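PDB 3L5O: PF04016 domain protein from Desulfitobacterium hafniense, which is of unknown function but combines enolase-like and Rossmann-like folds around an active site that may serve in heavy-metal chelation. Local coordinates for residues Asp38-Gly43 with Ala94-Ala99; Asn53-Gly58 with Arg246-Val251. All coordinates share one frame; numbering follows the deposited sequence.

The two contacts cover opposite faces of the antiparallel sheet built from strands 39-42, 46-51 and 54-59. In contact 1 helix 91-105 packs on one face; in contact 2 helix 244-251 packs on the other, and the centres lie about 9 Å apart. Along the chain the segments alternate: 38-43, 53-58, 94-99, then 246-251. The contacts touch where Val41 CG2 meets Phe248 CD2 at 3.6 Å, and where Ala99 CB lies 3.7 Å from Gly56 O. The small sheet is thus packed between a helix close to it in sequence and one from the C-terminal part, which joins the two folded parts of the protein.

Contact 1: Asp38-Gly43 with Ala94-Ala99; sequences DELVCG and ASIGLA
Leu40 and Cys42 meet Ile96 without any ring or other flat group between them; methyl groups and a sulfur make the contact. The isobutyl end of Leu40 is turned to Ile96 so that both of its methyls approach the same branch. Leu40 CD2 lies 4.2 Å from Ile96 CG2 and Leu40 CD1 4.3 Å from that methyl, a forked approach that sets the CG2 branch opposite the end of the leucine.

The other branch of Ile96 serves Cys42. With CG1 anti to the carbonyl carbon (chi1 -67°) and CD1 extended beyond it, the ethyl arm runs out from the helix and brings Ile96 CD1 to 4.0 Å from Cys42 SG. The sulfur was modelled in two positions, so this half of the contact holds for one conformer and is less certain than the leucine half. Ile96 therefore spreads its two branches over residues two apart in the strand, whose side chains lie on the same side of it, while Val41 between them points away from the helix.

The contact is purely apolar, but polar groups flank it. In one of its two modelled conformers, and so with less certainty, Ser95 OG hydrogen-bonds to Val92 O within its own helix and to Ser47 and Asn60 nearby. Leu74 of helix 68-74 touches both Leu40 and Ile96, adding a further apolar side chain to the cluster. At the start of the strand a classic beta bulge sets Asp38 and Glu39 together against Arg50 of the next strand. A three-stranded antiparallel meander with helices 68-74 and 91-105 packed on this face is consistent with the enolase-like fold, resembling the N-terminal domain of enolases.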
# COMPACT_ATOMS: atom_id res chain seq x y z
N ASP A 38 -15.75 7.06 -10.14
CA ASP A 38 -17.15 7.47 -9.87
C ASP A 38 -17.30 8.40 -8.66
O ASP A 38 -18.29 9.12 -8.53
CB ASP A 38 -18.06 6.24 -9.74
CG ASP A 38 -18.13 5.46 -11.02
OD1 ASP A 38 -18.34 6.11 -12.08
OD2 ASP A 38 -17.94 4.24 -11.09
N GLU A 39 -16.31 8.37 -7.79
CA GLU A 39 -16.31 9.16 -6.56
C GLU A 39 -14.87 9.29 -6.10
O GLU A 39 -14.10 8.35 -6.24
CB GLU A 39 -17.17 8.46 -5.49
CG GLU A 39 -18.05 9.38 -4.66
CD GLU A 39 -18.63 8.71 -3.41
OE1 GLU A 39 -18.83 7.46 -3.40
OE2 GLU A 39 -18.88 9.43 -2.41
N LEU A 40 -14.52 10.43 -5.52
CA LEU A 40 -13.15 10.71 -5.12
C LEU A 40 -13.13 11.74 -4.00
O LEU A 40 -13.67 12.83 -4.14
CB LEU A 40 -12.33 11.22 -6.31
CG LEU A 40 -10.97 11.86 -6.01
CD1 LEU A 40 -10.01 10.96 -5.26
CD2 LEU A 40 -10.33 12.28 -7.32
N VAL A 41 -12.51 11.37 -2.88
CA VAL A 41 -12.28 12.31 -1.77
C VAL A 41 -10.81 12.28 -1.36
O VAL A 41 -10.19 11.22 -1.27
CB VAL A 41 -13.17 11.99 -0.55
CG1 VAL A 41 -12.79 12.88 0.64
CG2 VAL A 41 -14.64 12.16 -0.90
N CYS A 42 -10.28 13.48 -1.13
CA CYS A 42 -8.91 13.68 -0.69
C CYS A 42 -8.96 14.19 0.75
O CYS A 42 -9.29 15.35 0.99
CB CYS A 42 -8.22 14.71 -1.61
SG CYS A 42 -6.45 14.49 -1.85
N GLY A 43 -8.65 13.30 1.69
CA GLY A 43 -8.63 13.64 3.11
C GLY A 43 -7.23 13.94 3.57
O GLY A 43 -6.29 13.89 2.78
N ALA A 94 -0.01 11.56 -6.39
CA ALA A 94 0.38 10.15 -6.43
C ALA A 94 -0.51 9.30 -5.54
O ALA A 94 -0.87 8.20 -5.94
CB ALA A 94 1.83 9.98 -6.04
N SER A 95 -0.93 9.84 -4.41
CA SER A 95 -1.82 9.11 -3.50
C SER A 95 -3.17 8.84 -4.15
O SER A 95 -3.72 7.78 -4.00
CB SER A 95 -1.98 9.84 -2.14
OG SER A 95 -2.91 10.91 -2.21
N ILE A 96 -3.67 9.79 -4.92
CA ILE A 96 -4.90 9.64 -5.74
C ILE A 96 -4.76 8.55 -6.81
O ILE A 96 -5.67 7.74 -7.00
CB ILE A 96 -5.24 11.01 -6.37
CG1 ILE A 96 -5.64 11.98 -5.24
CG2 ILE A 96 -6.33 10.91 -7.39
CD1 ILE A 96 -5.81 13.43 -5.69
N GLY A 97 -3.63 8.55 -7.50
CA GLY A 97 -3.26 7.51 -8.43
C GLY A 97 -3.27 6.14 -7.82
O GLY A 97 -3.75 5.22 -8.44
N LEU A 98 -2.72 5.98 -6.61
CA LEU A 98 -2.77 4.68 -5.94
C LEU A 98 -4.20 4.32 -5.49
O LEU A 98 -4.59 3.17 -5.58
CB LEU A 98 -1.80 4.63 -4.75
CG LEU A 98 -1.71 3.30 -3.97
CD1 LEU A 98 -1.35 2.11 -4.87
CD2 LEU A 98 -0.68 3.45 -2.86
N ALA A 99 -4.98 5.29 -5.01
CA ALA A 99 -6.39 5.05 -4.75
C ALA A 99 -7.15 4.49 -5.99
O ALA A 99 -7.90 3.52 -5.89
CB ALA A 99 -7.06 6.32 -4.18

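Contact 2: Asn53-Gly58 with Arg246-Val251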
# COMPACT_ATOMS: atom_id res chain seq x y z
N ASN A 53 -18.61 -0.78 -7.50
CA ASN A 53 -18.64 -1.36 -6.14
C ASN A 53 -17.26 -1.43 -5.43
O ASN A 53 -17.16 -1.87 -4.27
CB ASN A 53 -19.29 -2.76 -6.26
CG ASN A 53 -19.28 -3.55 -4.98
OD1 ASN A 53 -19.80 -3.12 -3.95
ND2 ASN A 53 -18.72 -4.76 -5.04
N GLY A 54 -16.20 -0.98 -6.09
CA GLY A 54 -14.85 -1.13 -5.57
C GLY A 54 -14.30 0.17 -5.02
O GLY A 54 -14.47 1.24 -5.62
N VAL A 55 -13.63 0.08 -3.88
CA VAL A 55 -13.04 1.24 -3.24
C VAL A 55 -11.55 1.01 -2.96
O VAL A 55 -11.17 0.03 -2.32
CB VAL A 55 -13.78 1.57 -1.91
CG1 VAL A 55 -13.04 2.67 -1.13
CG2 VAL A 55 -15.20 1.96 -2.19
N GLY A 56 -10.72 1.94 -3.44
CA GLY A 56 -9.30 1.95 -3.16
C GLY A 56 -8.85 3.17 -2.39
O GLY A 56 -9.49 4.25 -2.41
N LEU A 57 -7.73 2.97 -1.68
CA LEU A 57 -7.15 3.94 -0.75
C LEU A 57 -5.68 4.19 -1.10
O LEU A 57 -4.98 3.30 -1.63
CB LEU A 57 -7.21 3.42 0.68
CG LEU A 57 -8.57 3.22 1.35
CD1 LEU A 57 -8.44 2.24 2.50
CD2 LEU A 57 -9.13 4.55 1.83
N GLY A 58 -5.24 5.43 -0.87
CA GLY A 58 -3.82 5.76 -0.91
C GLY A 58 -3.46 6.72 0.23
O GLY A 58 -4.30 7.54 0.58
N ARG A 246 -19.10 4.05 4.39
CA ARG A 246 -18.42 4.32 5.65
C ARG A 246 -16.97 4.67 5.45
O ARG A 246 -16.46 5.57 6.11
CB ARG A 246 -18.52 3.12 6.59
CG ARG A 246 -17.95 3.41 7.95
CD ARG A 246 -18.10 2.32 8.96
NE ARG A 246 -17.48 2.71 10.23
CZ ARG A 246 -17.80 2.21 11.41
NH1 ARG A 246 -18.74 1.28 11.52
NH2 ARG A 246 -17.17 2.65 12.50
N ALA A 247 -16.29 3.96 4.56
CA ALA A 247 -14.91 4.27 4.20
C ALA A 247 -14.74 5.74 3.80
O ALA A 247 -13.77 6.37 4.18
CB ALA A 247 -14.45 3.36 3.06
N PHE A 248 -15.68 6.27 3.04
CA PHE A 248 -15.66 7.68 2.64
C PHE A 248 -15.92 8.63 3.81
O PHE A 248 -15.28 9.67 3.91
CB PHE A 248 -16.66 7.95 1.53
CG PHE A 248 -16.11 7.71 0.13
CD1 PHE A 248 -16.02 6.41 -0.38
CD2 PHE A 248 -15.70 8.78 -0.66
CE1 PHE A 248 -15.52 6.19 -1.68
CE2 PHE A 248 -15.21 8.56 -1.93
CZ PHE A 248 -15.12 7.26 -2.45
N ARG A 249 -16.83 8.25 4.70
CA ARG A 249 -17.07 9.04 5.91
C ARG A 249 -15.78 9.21 6.67
O ARG A 249 -15.41 10.31 7.03
CB ARG A 249 -18.17 8.42 6.77
CG ARG A 249 -19.53 8.39 6.08
CD ARG A 249 -20.73 8.18 7.01
NE ARG A 249 -20.86 6.80 7.48
CZ ARG A 249 -21.56 5.83 6.86
NH1 ARG A 249 -22.22 6.07 5.73
NH2 ARG A 249 -21.61 4.61 7.40
N ILE A 250 -15.07 8.11 6.89
CA ILE A 250 -13.84 8.13 7.66
C ILE A 250 -12.77 9.00 6.98
O ILE A 250 -12.16 9.84 7.63
CB ILE A 250 -13.31 6.68 7.89
CG1 ILE A 250 -14.25 5.90 8.83
CG2 ILE A 250 -11.89 6.71 8.44
CD1 ILE A 250 -14.12 4.38 8.77
N VAL A 251 -12.54 8.77 5.68
CA VAL A 251 -11.47 9.48 4.95
C VAL A 251 -11.73 10.99 4.91
O VAL A 251 -10.80 11.79 4.95
CB VAL A 251 -11.32 8.96 3.47
CG1 VAL A 251 -10.25 9.79 2.71
CG2 VAL A 251 -10.97 7.47 3.44
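Val55 and Leu57 of the strand meet Ala247, Phe248 and Val251 of the helix in a buried, wholly apolar contact. The nearest approach is between Leu57 CD2 and Val251 CG2, 3.8 Å apart, where the two side chains pass each other in opposite directions. Leu57 CG stands beside the backbone N (chi1 -65°), which helps to carry its CD2 methyl across to the helix although the CB itself does not point there.

Val55 divides its two methyls between neighbouring helix residues. Val55 CG1 faces Ala247 CB at 4.5 Å, whereas Val55 CG2 comes to the edge of the Phe248 ring, near its plane, at 4.3 Å from CE1. Ala247 and Val251, one helical turn apart, both point toward the strand; Val251 N bonds to Ala247 O within that turn.

Behind this first shell, Val48 of strand 46-51 touches Val55, Leu57, Phe248 and Val251, and Asn53 O accepts a bond from Asn244 ND2 at the start of the helix. The axes of strand 54-58 and helix segment 246-251 approach to 10.3 Å at 24°, nearly parallel. Helix 244-251 thus lies over strands 46-51 and 54-59, Phe248 reaching on to strand 39-42, while strand 235-241 of the large mixed sheet supplies Phe239 to Leu57 and Val241 to Val55 and Ala247.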